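PDB 6O0A: flavohemoglobin from Malassezia yamatoensis, which probably detoxifies nitric oxide by oxidising it to nitrate, passing electrons from a nicotinamide cofactor through FAD to a heme that binds oxygen. Local coordinates for residues M98-A103 and Y265-L270; N104-L109 and D114-V119; A237-P242 and A286-T291; L294-K299 and S367-G372. All coordinates share one frame; numbering follows the deposited sequence. Where two conformers were deposited one is given.

Contact 1 (M98-A103 and Y265-L270); sequences MLSRVA and YGDMTL. With HEM (protoporphyrin IX containing Fe), chain C.
Arg-101 and Asp-267 mark the nearest approach of the two backbones, CA to CA 6.5 Å, where a helix meets an irregular loop. The helix is the proximal helix of the globin domain, 96-108. The loop follows strand 258-262, the last strand of the FAD-binding barrel, so the contact joins the heme domain to the reductase part.

The contact is small and rests on one polar pair. Ser-100 OG donates a hydrogen bond of 2.7 Å to Asp-267 OD2. The hydroxyl meets the anti side of that oxygen, 23° out of the carboxylate plane. Asp-267 holds CG between its own N and carbonyl carbon (chi1 63°), and this turns the carboxylate to the helix. Ser-100 CB also touches Asp-267 OD2, at 3.2 Å. Close by, Asn-104 supports both sides: its amide nitrogen bonds Ser-100 O, and its amide oxygen receives Gly-266 N.

The next residue of the helix turns to the heme instead. The Arg-101 chain bends at chi3, which carries the guanidinium away from the loop. It then meets a heme propionate with its edge, in plane. Val-102 lines the same pocket, with CG2 3.5 Å from the heme methyl CMA. The propionate bond runs from Arg-101 NE to heme O2A, 3.0 Å long, with an N-H...O angle of 151°.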
# COMPACT_ATOMS: atom_id res chain seq x y z
N MET A 98 -8.69 6.45 4.16
CA MET A 98 -8.83 5.00 4.11
C MET A 98 -9.46 4.56 2.80
O MET A 98 -9.00 3.59 2.18
CB MET A 98 -9.67 4.50 5.29
CG MET A 98 -9.74 2.99 5.36
SD MET A 98 -10.81 2.38 6.68
CE MET A 98 -12.43 2.75 6.00
N LEU A 99 -10.51 5.26 2.36
CA LEU A 99 -11.18 4.89 1.12
C LEU A 99 -10.24 4.97 -0.07
O LEU A 99 -10.25 4.10 -0.94
CB LEU A 99 -12.40 5.78 0.89
CG LEU A 99 -13.55 5.58 1.89
CD1 LEU A 99 -14.84 6.16 1.33
CD2 LEU A 99 -13.70 4.12 2.22
N SER A 100 -9.42 6.02 -0.12
CA SER A 100 -8.52 6.19 -1.25
C SER A 100 -7.48 5.10 -1.29
O SER A 100 -7.20 4.53 -2.36
CB SER A 100 -7.87 7.58 -1.19
OG SER A 100 -6.95 7.75 -2.25
N ARG A 101 -6.90 4.76 -0.14
CA ARG A 101 -5.90 3.70 -0.09
C ARG A 101 -6.49 2.38 -0.55
O ARG A 101 -5.88 1.66 -1.35
CB ARG A 101 -5.32 3.57 1.31
CG ARG A 101 -4.13 2.62 1.41
CD ARG A 101 -3.68 2.40 2.84
NE ARG A 101 -4.70 1.73 3.64
CZ ARG A 101 -5.45 2.33 4.57
NH1 ARG A 101 -5.28 3.62 4.84
NH2 ARG A 101 -6.36 1.63 5.23
N VAL A 102 -7.69 2.05 -0.05
CA VAL A 102 -8.32 0.78 -0.40
C VAL A 102 -8.69 0.75 -1.88
O VAL A 102 -8.47 -0.25 -2.56
CB VAL A 102 -9.55 0.53 0.49
CG1 VAL A 102 -10.25 -0.73 0.04
CG2 VAL A 102 -9.11 0.39 1.96
N ALA A 103 -9.27 1.84 -2.39
CA ALA A 103 -9.68 1.89 -3.79
C ALA A 103 -8.49 1.68 -4.72
O ALA A 103 -8.60 0.98 -5.73
CB ALA A 103 -10.35 3.22 -4.10
N TYR A 265 -1.00 2.37 -9.65
CA TYR A 265 -1.95 3.01 -8.74
C TYR A 265 -1.21 3.44 -7.47
O TYR A 265 -0.03 3.14 -7.28
CB TYR A 265 -3.12 2.06 -8.41
CG TYR A 265 -4.05 1.87 -9.59
CD1 TYR A 265 -4.88 2.90 -10.01
CD2 TYR A 265 -4.10 0.66 -10.28
CE1 TYR A 265 -5.73 2.74 -11.10
CE2 TYR A 265 -4.95 0.49 -11.37
CZ TYR A 265 -5.76 1.54 -11.77
OH TYR A 265 -6.61 1.40 -12.85
N GLY A 266 -1.93 4.15 -6.61
CA GLY A 266 -1.41 4.52 -5.32
C GLY A 266 -1.62 5.99 -5.11
O GLY A 266 -1.50 6.77 -6.07
N ASP A 267 -1.97 6.40 -3.90
CA ASP A 267 -2.28 7.79 -3.64
C ASP A 267 -1.17 8.49 -2.86
O ASP A 267 -1.32 9.65 -2.49
CB ASP A 267 -3.62 7.94 -2.91
CG ASP A 267 -3.64 7.28 -1.54
OD1 ASP A 267 -2.64 6.66 -1.13
OD2 ASP A 267 -4.68 7.38 -0.86
N MET A 268 -0.06 7.80 -2.62
CA MET A 268 1.06 8.37 -1.88
C MET A 268 2.09 8.87 -2.89
O MET A 268 3.14 8.26 -3.11
CB MET A 268 1.64 7.33 -0.92
CG MET A 268 2.70 7.84 0.02
SD MET A 268 2.06 9.19 1.01
CE MET A 268 0.53 8.46 1.62
N THR A 269 1.76 9.99 -3.52
CA THR A 269 2.56 10.53 -4.61
C THR A 269 3.24 11.83 -4.19
O THR A 269 2.96 12.41 -3.13
CB THR A 269 1.70 10.77 -5.85
OG1 THR A 269 0.66 11.70 -5.54
CG2 THR A 269 1.07 9.45 -6.31
N LEU A 270 4.14 12.29 -5.05
CA LEU A 270 4.85 13.54 -4.79
C LEU A 270 3.87 14.70 -4.61
O LEU A 270 4.08 15.57 -3.77
CB LEU A 270 5.84 13.81 -5.91
CG LEU A 270 6.87 14.90 -5.68
CD1 LEU A 270 7.67 14.61 -4.42
CD2 LEU A 270 7.78 15.02 -6.90
CHA HEM C . -7.61 -5.47 0.50
CHB HEM C . -11.60 -3.45 2.46
CHC HEM C . -14.34 -5.59 -0.93
CHD HEM C . -10.47 -8.10 -2.44
C1A HEM C . -8.45 -4.72 1.31
C2A HEM C . -8.04 -3.89 2.42
C3A HEM C . -9.14 -3.33 2.96
C4A HEM C . -10.29 -3.80 2.21
CMA HEM C . -9.20 -2.38 4.16
CAA HEM C . -6.58 -3.67 2.88
CBA HEM C . -6.09 -2.48 2.07
CGA HEM C . -4.63 -2.22 2.37
O1A HEM C . -3.82 -3.18 2.30
O2A HEM C . -4.28 -1.05 2.67
C1B HEM C . -12.69 -3.85 1.71
C2B HEM C . -14.07 -3.45 1.94
C3B HEM C . -14.83 -4.06 1.01
C4B HEM C . -13.95 -4.84 0.16
CMB HEM C . -14.50 -2.52 3.09
CAB HEM C . -16.37 -3.98 0.79
CBB HEM C . -17.17 -3.04 1.32
C1C HEM C . -13.53 -6.49 -1.60
C2C HEM C . -13.97 -7.41 -2.61
C3C HEM C . -12.90 -8.11 -3.04
C4C HEM C . -11.76 -7.65 -2.29
CMC HEM C . -15.44 -7.50 -3.09
CAC HEM C . -12.81 -9.26 -4.09
CBC HEM C . -13.84 -10.09 -4.34
C1D HEM C . -9.37 -7.59 -1.78
C2D HEM C . -8.01 -8.06 -1.96
C3D HEM C . -7.22 -7.36 -1.15
C4D HEM C . -8.04 -6.40 -0.43
CMD HEM C . -7.60 -9.20 -2.92
CAD HEM C . -5.69 -7.54 -1.01
CBD HEM C . -5.42 -8.18 0.34
CGD HEM C . -5.65 -9.68 0.31
O1D HEM C . -5.14 -10.36 -0.63
O2D HEM C . -6.33 -10.20 1.23
NA HEM C . -9.83 -4.64 1.21
NB HEM C . -12.66 -4.69 0.62
NC HEM C . -12.16 -6.64 -1.43
ND HEM C . -9.35 -6.57 -0.85
FE HEM C . -10.98 -5.42 -0.29

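Contact 2 (N104-L109 and D114-V119); sequences NKHASL and DEYDTV. With HEM (protoporphyrin IX containing Fe), chain C.
Tyr-116 lays one face of its ring against the heme methyl CMC, which sits toward the rim of that face, and points its hydroxyl at His-106. One vinyl group lies beside the same ring: Tyr-116 CE2 is 3.5 Å from heme CAB, and heme CBB is in plane with the ring at its edge. Tyr-116 OH comes within 3.0 Å of His-106 ND1, the two side chains crossing at a slant.

His-106 is the axial ligand of the heme, its NE2 2.2 Å from the iron. Its ring plane runs nearly along the line from heme NB to ND, with His-106 CE1 3.3 Å from heme NB. The torsion chi1 of -79° sets CG beside the backbone N and lowers the imidazole onto the iron.

This is the proximal side of a globin fold, with helix 96-108 and helix 115-131 flanking the heme. Glu-158, on helix 137-163, is hydrogen-bonded to both residues: OE2 pairs with His-106 ND1 and OE1 with Tyr-116 OH. The histidine, tyrosine and glutamate form the proximal triad known from flavohemoglobins. The carboxylate probably fixes the rotation of the imidazole and makes the ligand more electron-donating.

Neighbours from both segments close round the porphyrin. Val-119 CG2 touches heme CMC at 3.3 Å, and Leu-109 CD1 meets the propionate carbon CAD at 3.6 Å. Lys-105, bent at each torsion beyond the first, makes a weak 3.3 Å bond from NZ to heme O1A. Glu-115 has Arg-54 as salt-bridge partner at OE2, while OE1 accepts Thr-118 OG1 at 2.8 Å.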
# COMPACT_ATOMS: atom_id res chain seq x y z
N ASN A 104 -7.35 2.30 -4.41
CA ASN A 104 -6.17 2.14 -5.26
C ASN A 104 -5.67 0.70 -5.24
O ASN A 104 -5.28 0.16 -6.28
CB ASN A 104 -5.07 3.10 -4.83
CG ASN A 104 -5.23 4.49 -5.46
OD1 ASN A 104 -4.66 4.78 -6.52
ND2 ASN A 104 -6.00 5.36 -4.80
N LYS A 105 -5.67 0.06 -4.06
CA LYS A 105 -5.29 -1.35 -3.99
C LYS A 105 -6.24 -2.21 -4.80
O LYS A 105 -5.82 -3.08 -5.58
CB LYS A 105 -5.26 -1.81 -2.53
CG LYS A 105 -4.75 -3.24 -2.33
CD LYS A 105 -3.30 -3.35 -2.74
CE LYS A 105 -2.38 -2.58 -1.79
NZ LYS A 105 -2.13 -3.33 -0.53
N HIS A 106 -7.55 -2.00 -4.63
CA HIS A 106 -8.56 -2.73 -5.38
C HIS A 106 -8.36 -2.58 -6.88
O HIS A 106 -8.49 -3.55 -7.64
CB HIS A 106 -9.94 -2.23 -5.01
CG HIS A 106 -10.44 -2.77 -3.72
ND1 HIS A 106 -11.61 -2.33 -3.15
CD2 HIS A 106 -9.94 -3.71 -2.90
CE1 HIS A 106 -11.81 -2.98 -2.02
NE2 HIS A 106 -10.80 -3.81 -1.84
N ALA A 107 -8.11 -1.36 -7.33
CA ALA A 107 -7.90 -1.12 -8.76
C ALA A 107 -6.65 -1.84 -9.25
O ALA A 107 -6.67 -2.45 -10.33
CB ALA A 107 -7.81 0.39 -9.03
N SER A 108 -5.57 -1.79 -8.47
CA SER A 108 -4.37 -2.55 -8.79
C SER A 108 -4.69 -4.02 -9.04
O SER A 108 -4.15 -4.64 -9.97
CB SER A 108 -3.36 -2.43 -7.64
OG SER A 108 -2.14 -3.05 -7.96
N LEU A 109 -5.55 -4.59 -8.20
CA LEU A 109 -5.97 -5.99 -8.29
C LEU A 109 -7.10 -6.21 -9.29
O LEU A 109 -7.51 -7.37 -9.50
CB LEU A 109 -6.36 -6.47 -6.89
CG LEU A 109 -5.20 -6.41 -5.89
CD1 LEU A 109 -5.68 -6.48 -4.44
CD2 LEU A 109 -4.18 -7.49 -6.19
N ASP A 114 -19.22 -6.07 -9.36
CA ASP A 114 -20.12 -7.18 -9.03
C ASP A 114 -19.61 -8.00 -7.86
O ASP A 114 -20.42 -8.66 -7.18
CB ASP A 114 -20.30 -8.09 -10.25
CG ASP A 114 -21.21 -7.49 -11.30
OD1 ASP A 114 -21.78 -6.41 -11.05
OD2 ASP A 114 -21.35 -8.10 -12.38
N GLU A 115 -18.30 -8.00 -7.60
CA GLU A 115 -17.80 -8.85 -6.53
C GLU A 115 -18.14 -8.31 -5.14
O GLU A 115 -17.99 -9.04 -4.16
CB GLU A 115 -16.30 -9.06 -6.66
CG GLU A 115 -15.89 -9.72 -7.98
CD GLU A 115 -16.30 -11.18 -8.10
OE1 GLU A 115 -16.99 -11.72 -7.20
OE2 GLU A 115 -15.92 -11.81 -9.11
N TYR A 116 -18.61 -7.06 -5.03
CA TYR A 116 -19.06 -6.61 -3.72
C TYR A 116 -20.28 -7.39 -3.27
O TYR A 116 -20.50 -7.55 -2.07
CB TYR A 116 -19.34 -5.11 -3.74
CG TYR A 116 -18.05 -4.28 -3.75
CD1 TYR A 116 -17.42 -3.97 -4.95
CD2 TYR A 116 -17.48 -3.84 -2.57
CE1 TYR A 116 -16.24 -3.22 -4.96
CE2 TYR A 116 -16.32 -3.09 -2.57
CZ TYR A 116 -15.71 -2.79 -3.77
OH TYR A 116 -14.55 -2.04 -3.77
N ASP A 117 -21.08 -7.88 -4.22
CA ASP A 117 -22.20 -8.77 -3.88
C ASP A 117 -21.69 -10.09 -3.32
O ASP A 117 -22.29 -10.66 -2.39
CB ASP A 117 -23.06 -9.03 -5.11
CG ASP A 117 -23.75 -7.79 -5.63
OD1 ASP A 117 -24.19 -6.95 -4.82
OD2 ASP A 117 -23.87 -7.65 -6.87
N THR A 118 -20.59 -10.61 -3.88
CA THR A 118 -19.99 -11.84 -3.38
C THR A 118 -19.53 -11.69 -1.94
O THR A 118 -19.83 -12.53 -1.09
CB THR A 118 -18.81 -12.22 -4.28
OG1 THR A 118 -19.23 -12.21 -5.65
CG2 THR A 118 -18.28 -13.60 -3.89
N VAL A 119 -18.78 -10.63 -1.66
CA VAL A 119 -18.29 -10.42 -0.30
C VAL A 119 -19.46 -10.20 0.65
O VAL A 119 -19.45 -10.73 1.77
CB VAL A 119 -17.28 -9.26 -0.28
CG1 VAL A 119 -17.13 -8.68 1.12
CG2 VAL A 119 -15.95 -9.81 -0.75
CHA HEM C . -7.61 -5.47 0.50
CHB HEM C . -11.60 -3.45 2.46
CHC HEM C . -14.34 -5.59 -0.93
CHD HEM C . -10.47 -8.10 -2.44
C1A HEM C . -8.45 -4.72 1.31
C2A HEM C . -8.04 -3.89 2.42
C3A HEM C . -9.14 -3.33 2.96
C4A HEM C . -10.29 -3.80 2.21
CMA HEM C . -9.20 -2.38 4.16
CAA HEM C . -6.58 -3.67 2.88
CBA HEM C . -6.09 -2.48 2.07
CGA HEM C . -4.63 -2.22 2.37
O1A HEM C . -3.82 -3.18 2.30
O2A HEM C . -4.28 -1.05 2.67
C1B HEM C . -12.69 -3.85 1.71
C2B HEM C . -14.07 -3.45 1.94
C3B HEM C . -14.83 -4.06 1.01
C4B HEM C . -13.95 -4.84 0.16
CMB HEM C . -14.50 -2.52 3.09
CAB HEM C . -16.37 -3.98 0.79
CBB HEM C . -17.17 -3.04 1.32
C1C HEM C . -13.53 -6.49 -1.60
C2C HEM C . -13.97 -7.41 -2.61
C3C HEM C . -12.90 -8.11 -3.04
C4C HEM C . -11.76 -7.65 -2.29
CMC HEM C . -15.44 -7.50 -3.09
CAC HEM C . -12.81 -9.26 -4.09
CBC HEM C . -13.84 -10.09 -4.34
C1D HEM C . -9.37 -7.59 -1.78
C2D HEM C . -8.01 -8.06 -1.96
C3D HEM C . -7.22 -7.36 -1.15
C4D HEM C . -8.04 -6.40 -0.43
CMD HEM C . -7.60 -9.20 -2.92
CAD HEM C . -5.69 -7.54 -1.01
CBD HEM C . -5.42 -8.18 0.34
CGD HEM C . -5.65 -9.68 0.31
O1D HEM C . -5.14 -10.36 -0.63
O2D HEM C . -6.33 -10.20 1.23
NA HEM C . -9.83 -4.64 1.21
NB HEM C . -12.66 -4.69 0.62
NC HEM C . -12.16 -6.64 -1.43
ND HEM C . -9.35 -6.57 -0.85
FE HEM C . -10.98 -5.42 -0.29

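Contact 3 (A237-P242 and A286-T291). With FAD (flavin-adenine dinucleotide), chain B.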
# COMPACT_ATOMS: atom_id res chain seq x y z
N ALA A 237 12.32 -2.98 -7.37
CA ALA A 237 13.38 -3.61 -6.60
C ALA A 237 12.75 -4.43 -5.49
O ALA A 237 12.05 -3.89 -4.63
CB ALA A 237 14.34 -2.56 -6.00
N ILE A 238 12.98 -5.74 -5.52
CA ILE A 238 12.31 -6.69 -4.65
C ILE A 238 13.30 -7.18 -3.60
O ILE A 238 14.34 -7.75 -3.93
CB ILE A 238 11.73 -7.86 -5.46
CG1 ILE A 238 10.76 -7.36 -6.53
CG2 ILE A 238 11.06 -8.89 -4.51
CD1 ILE A 238 10.13 -8.49 -7.39
N LYS A 239 12.95 -6.99 -2.33
CA LYS A 239 13.71 -7.55 -1.23
C LYS A 239 13.16 -8.92 -0.88
O LYS A 239 11.94 -9.10 -0.76
CB LYS A 239 13.63 -6.64 -0.01
CG LYS A 239 14.43 -7.14 1.18
CD LYS A 239 14.54 -6.07 2.23
CE LYS A 239 15.48 -6.51 3.35
NZ LYS A 239 15.89 -5.35 4.18
N LEU A 240 14.06 -9.89 -0.70
CA LEU A 240 13.62 -11.24 -0.35
C LEU A 240 13.03 -11.27 1.05
O LEU A 240 13.64 -10.79 2.01
CB LEU A 240 14.81 -12.22 -0.44
CG LEU A 240 14.46 -13.67 -0.13
CD1 LEU A 240 13.46 -14.17 -1.17
CD2 LEU A 240 15.70 -14.56 -0.09
N ASP A 241 11.81 -11.81 1.16
CA ASP A 241 11.24 -12.13 2.46
C ASP A 241 11.43 -13.63 2.64
O ASP A 241 10.76 -14.42 1.96
CB ASP A 241 9.77 -11.75 2.53
CG ASP A 241 9.14 -12.05 3.90
OD1 ASP A 241 9.77 -12.74 4.73
OD2 ASP A 241 8.00 -11.59 4.14
N PRO A 242 12.34 -14.06 3.52
CA PRO A 242 12.60 -15.50 3.67
C PRO A 242 11.41 -16.29 4.16
O PRO A 242 11.39 -17.51 4.02
CB PRO A 242 13.75 -15.55 4.70
CG PRO A 242 14.29 -14.18 4.77
CD PRO A 242 13.20 -13.23 4.38
N ALA A 286 13.66 3.17 5.71
CA ALA A 286 14.50 2.08 6.19
C ALA A 286 14.46 0.95 5.18
O ALA A 286 13.40 0.64 4.63
CB ALA A 286 14.04 1.56 7.56
N GLY A 287 15.62 0.34 4.94
CA GLY A 287 15.66 -0.85 4.10
C GLY A 287 15.11 -0.57 2.72
O GLY A 287 15.43 0.44 2.09
N ILE A 288 14.25 -1.48 2.23
CA ILE A 288 13.69 -1.33 0.89
C ILE A 288 12.63 -0.25 0.83
O ILE A 288 12.15 0.09 -0.26
CB ILE A 288 13.16 -2.70 0.40
CG1 ILE A 288 13.05 -2.73 -1.13
CG2 ILE A 288 11.83 -3.05 1.06
CD1 ILE A 288 14.36 -2.42 -1.85
N GLY A 289 12.30 0.37 1.97
CA GLY A 289 11.48 1.56 1.98
C GLY A 289 12.09 2.72 1.21
O GLY A 289 11.42 3.73 1.01
N VAL A 290 13.34 2.59 0.78
CA VAL A 290 13.95 3.57 -0.11
C VAL A 290 13.23 3.68 -1.45
O VAL A 290 13.40 4.68 -2.13
CB VAL A 290 15.44 3.20 -0.32
CG1 VAL A 290 15.58 2.03 -1.27
CG2 VAL A 290 16.21 4.40 -0.87
N THR A 291 12.44 2.68 -1.86
CA THR A 291 12.00 2.71 -3.25
C THR A 291 11.08 3.90 -3.57
O THR A 291 11.34 4.58 -4.58
CB THR A 291 11.38 1.36 -3.65
OG1 THR A 291 10.31 0.99 -2.77
CG2 THR A 291 12.45 0.25 -3.63
PA FAD B . 4.16 -13.00 1.87
O1A FAD B . 3.93 -14.36 1.34
O2A FAD B . 3.11 -11.98 1.52
O5B FAD B . 4.30 -13.07 3.46
C5B FAD B . 4.32 -11.85 4.24
C4B FAD B . 4.39 -12.28 5.68
O4B FAD B . 3.24 -13.10 5.98
C3B FAD B . 5.58 -13.14 6.04
O3B FAD B . 6.74 -12.37 6.34
C2B FAD B . 5.07 -13.89 7.28
O2B FAD B . 5.22 -13.10 8.46
C1B FAD B . 3.58 -14.07 6.96
N9A FAD B . 3.26 -15.39 6.44
C8A FAD B . 3.57 -15.89 5.20
N7A FAD B . 3.21 -17.13 5.02
C5A FAD B . 2.63 -17.49 6.23
C6A FAD B . 2.12 -18.71 6.70
N6A FAD B . 2.08 -19.83 5.98
N1A FAD B . 1.66 -18.74 7.97
C2A FAD B . 1.71 -17.62 8.71
N3A FAD B . 2.18 -16.42 8.37
C4A FAD B . 2.64 -16.42 7.11
N1 FAD B . 8.43 -4.84 -1.26
C2 FAD B . 9.66 -4.66 -1.81
O2 FAD B . 10.58 -5.48 -1.65
N3 FAD B . 9.90 -3.52 -2.59
C4 FAD B . 8.98 -2.53 -2.87
O4 FAD B . 9.29 -1.58 -3.59
C4X FAD B . 7.68 -2.74 -2.28
N5 FAD B . 6.76 -1.84 -2.49
C5X FAD B . 5.50 -2.04 -1.92
C6 FAD B . 4.51 -1.09 -2.13
C7 FAD B . 3.23 -1.25 -1.59
C7M FAD B . 2.19 -0.18 -1.80
C8 FAD B . 2.94 -2.41 -0.84
C8M FAD B . 1.57 -2.64 -0.27
C9 FAD B . 3.94 -3.35 -0.62
C9A FAD B . 5.22 -3.18 -1.14
N10 FAD B . 6.25 -4.12 -0.93
C10 FAD B . 7.50 -3.92 -1.48
C1' FAD B . 5.99 -5.36 -0.19
C2' FAD B . 5.52 -6.49 -1.10
O2' FAD B . 4.27 -6.14 -1.69
C3' FAD B . 5.38 -7.82 -0.36
O3' FAD B . 4.55 -7.64 0.79
C4' FAD B . 6.72 -8.41 0.09
O4' FAD B . 7.61 -8.44 -1.03
C5' FAD B . 6.58 -9.78 0.71
O5' FAD B . 6.01 -10.68 -0.27
P FAD B . 6.16 -12.25 -0.02
O1P FAD B . 7.56 -12.75 -0.07
O2P FAD B . 5.27 -12.92 -1.02
O3P FAD B . 5.60 -12.49 1.45
O HOH W 1 13.33 -3.45 4.49
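Lys-239 and Ile-288 lie side by side and run in opposite senses, with their CB atoms 4.0 Å apart. The lysine lies extended along the isoleucine. Its NZ ends near the turn at Gly-287, where a water accepts from both Lys-239 NZ and Ile-288 N. The isoleucine points the other way, into the flavin site. Its CG1 is anti to the backbone N (chi1 -159°) and comes to 3.6 Å from FAD N3, while CG2 stands above the C2-O2 end of the flavin. The last carbon, CD1, meets Ala-237 CB at 4.2 Å. Thr-291 CG2 adds to this small apolar patch.

The backbone of strand 234-239 reads the edge of the flavin's pyrimidine ring. FAD N3 donates to Ala-237 O at 3.0 Å, with an angle of 144°. Lys-239 N donates to FAD O2 at 2.9 Å, in an almost straight bond of 176°. Thr-291 OG1 lies 2.9 Å from FAD O4, but its single proton may instead serve Ile-288 O. Farther along, Asp-241 OD2 receives the ribose hydroxyl O3B at 2.7 Å.

The arrangement is that of the ferredoxin-reductase family, where the flavin sits between a barrel and a nucleotide-binding domain. Strand 234-239 is an outer strand of the antiparallel sheet, paired with strand 186-193. Val-186 of that neighbour touches Ala-237, Lys-239 and Ile-288 alike. On the other side, the segment 286-291, with its turn at Gly-287 to Gly-289, leads from strand 281-286 of the parallel sheet into helix 290-302.

Contact 4 (L294-K299 and S367-G372); sequences LAFVEK and SVFLCG
Phe-296 and Phe-369 form a T-shaped pair that packs helix 290-302 on strand 367-371. Both belong to the NAD-binding domain, an alpha/beta fold with a parallel sheet.

The helix segment starts with Leu-294. Its carbonyl O takes Glu-298 N, and that of Ala-295 takes Lys-299 N, so the turn is regular. Phe-296 is the residue that crosses to the strand. Its CG lies anti to the carbonyl carbon (chi1 -68°), and the ring extends from the helix to the sheet. Val-297 follows on a different side, touching Leu-283 of strand 281-286 and, like Leu-294 and Glu-298, the side chains of helix 324-332. Lys-299 ends the segment and runs its chain past Leu-270, at the start of the short helix 270-273.

On the strand, Phe-369 sets CG anti to its N (chi1 170°) and offers a ring face to the helix. The pair is buried in an apolar cluster: Leu-273 touches both phenylalanines, Leu-270 packs on Phe-296, and Met-268 and Leu-283 pack on Phe-369. The ring planes stand at 79° and the centroids are 5.1 Å apart. One atom of the edge does the touching: Phe-296 CE2 sits over the centre of the Phe-369 ring, 3.8 Å from Phe-369 CE2 and 4.1 Å from Phe-369 CG.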
# COMPACT_ATOMS: atom_id res chain seq x y z
N LEU A 294 13.42 7.10 -3.71
CA LEU A 294 14.13 7.26 -4.98
C LEU A 294 13.21 7.75 -6.10
O LEU A 294 13.58 8.62 -6.89
CB LEU A 294 14.80 5.94 -5.36
CG LEU A 294 15.52 5.95 -6.70
CD1 LEU A 294 16.63 7.02 -6.71
CD2 LEU A 294 16.09 4.56 -7.01
N ALA A 295 11.98 7.21 -6.17
CA ALA A 295 11.03 7.73 -7.14
C ALA A 295 10.77 9.22 -6.94
O ALA A 295 10.75 10.00 -7.91
CB ALA A 295 9.71 6.94 -7.06
N PHE A 296 10.58 9.65 -5.69
CA PHE A 296 10.32 11.06 -5.41
C PHE A 296 11.51 11.93 -5.77
O PHE A 296 11.36 13.00 -6.37
CB PHE A 296 10.00 11.27 -3.92
CG PHE A 296 8.71 10.66 -3.47
CD1 PHE A 296 7.64 10.48 -4.35
CD2 PHE A 296 8.55 10.27 -2.15
CE1 PHE A 296 6.45 9.93 -3.91
CE2 PHE A 296 7.36 9.71 -1.71
CZ PHE A 296 6.31 9.54 -2.59
N VAL A 297 12.71 11.47 -5.40
CA VAL A 297 13.90 12.28 -5.62
C VAL A 297 14.18 12.43 -7.11
O VAL A 297 14.52 13.51 -7.58
CB VAL A 297 15.09 11.68 -4.86
CG1 VAL A 297 16.37 12.43 -5.24
CG2 VAL A 297 14.85 11.81 -3.37
N GLU A 298 14.03 11.34 -7.88
CA GLU A 298 14.23 11.43 -9.32
C GLU A 298 13.25 12.40 -9.96
O GLU A 298 13.63 13.17 -10.86
CB GLU A 298 14.10 10.05 -9.96
CG GLU A 298 14.60 10.00 -11.41
CD GLU A 298 13.53 10.32 -12.45
OE1 GLU A 298 12.33 10.09 -12.18
OE2 GLU A 298 13.89 10.81 -13.54
N LYS A 299 11.99 12.39 -9.52
CA LYS A 299 11.01 13.30 -10.10
C LYS A 299 11.31 14.74 -9.72
O LYS A 299 11.30 15.64 -10.57
CB LYS A 299 9.60 12.90 -9.66
CG LYS A 299 8.49 13.75 -10.29
CD LYS A 299 8.51 13.62 -11.81
CE LYS A 299 7.48 14.53 -12.45
NZ LYS A 299 6.11 14.33 -11.89
N SER A 367 6.45 18.74 5.14
CA SER A 367 5.81 17.44 5.07
C SER A 367 6.88 16.39 5.32
O SER A 367 8.01 16.50 4.82
CB SER A 367 5.14 17.20 3.72
OG SER A 367 4.09 18.13 3.49
N VAL A 368 6.53 15.37 6.11
CA VAL A 368 7.45 14.29 6.43
C VAL A 368 6.85 12.99 5.90
O VAL A 368 5.70 12.67 6.21
CB VAL A 368 7.69 14.18 7.95
CG1 VAL A 368 8.66 13.06 8.23
CG2 VAL A 368 8.20 15.50 8.51
N PHE A 369 7.64 12.26 5.12
CA PHE A 369 7.24 10.99 4.53
C PHE A 369 8.03 9.85 5.18
O PHE A 369 9.25 9.95 5.32
CB PHE A 369 7.46 11.00 3.02
CG PHE A 369 7.29 9.66 2.37
CD1 PHE A 369 6.02 9.16 2.12
CD2 PHE A 369 8.39 8.90 2.01
CE1 PHE A 369 5.86 7.91 1.52
CE2 PHE A 369 8.24 7.65 1.40
CZ PHE A 369 6.98 7.16 1.16
N LEU A 370 7.34 8.78 5.58
CA LEU A 370 7.96 7.61 6.19
C LEU A 370 7.71 6.37 5.35
O LEU A 370 6.58 6.12 4.93
CB LEU A 370 7.42 7.34 7.60
CG LEU A 370 7.35 8.51 8.57
CD1 LEU A 370 6.68 8.07 9.87
CD2 LEU A 370 8.76 9.05 8.82
N CYS A 371 8.75 5.57 5.15
CA CYS A 371 8.53 4.25 4.55
C CYS A 371 9.56 3.28 5.11
O CYS A 371 10.76 3.45 4.89
CB CYS A 371 8.63 4.32 3.03
SG CYS A 371 8.11 2.79 2.28
N GLY A 372 9.08 2.27 5.82
CA GLY A 372 9.94 1.27 6.39
C GLY A 372 9.09 0.20 7.05
O GLY A 372 7.86 0.20 6.91

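From the N terminus, helix 96-108 opens contact 1 and contact 2 in turn. Contact 2 closes first, a short loop within the globin domain, and is nested inside the long loop that contact 1 closes at 265-270. That long loop ties the globin domain to the end of the barrel. Contact 3 opens at 237-242, before contact 1 has closed, and ends at 286-291, so the two cross. It joins barrel and NAD-binding domain across the flavin. Contact 4 opens and closes last, within the NAD-binding domain. It shares helix 290-302 with contact 3, and its phenylalanines touch Met-268 and Leu-270 of contact 1.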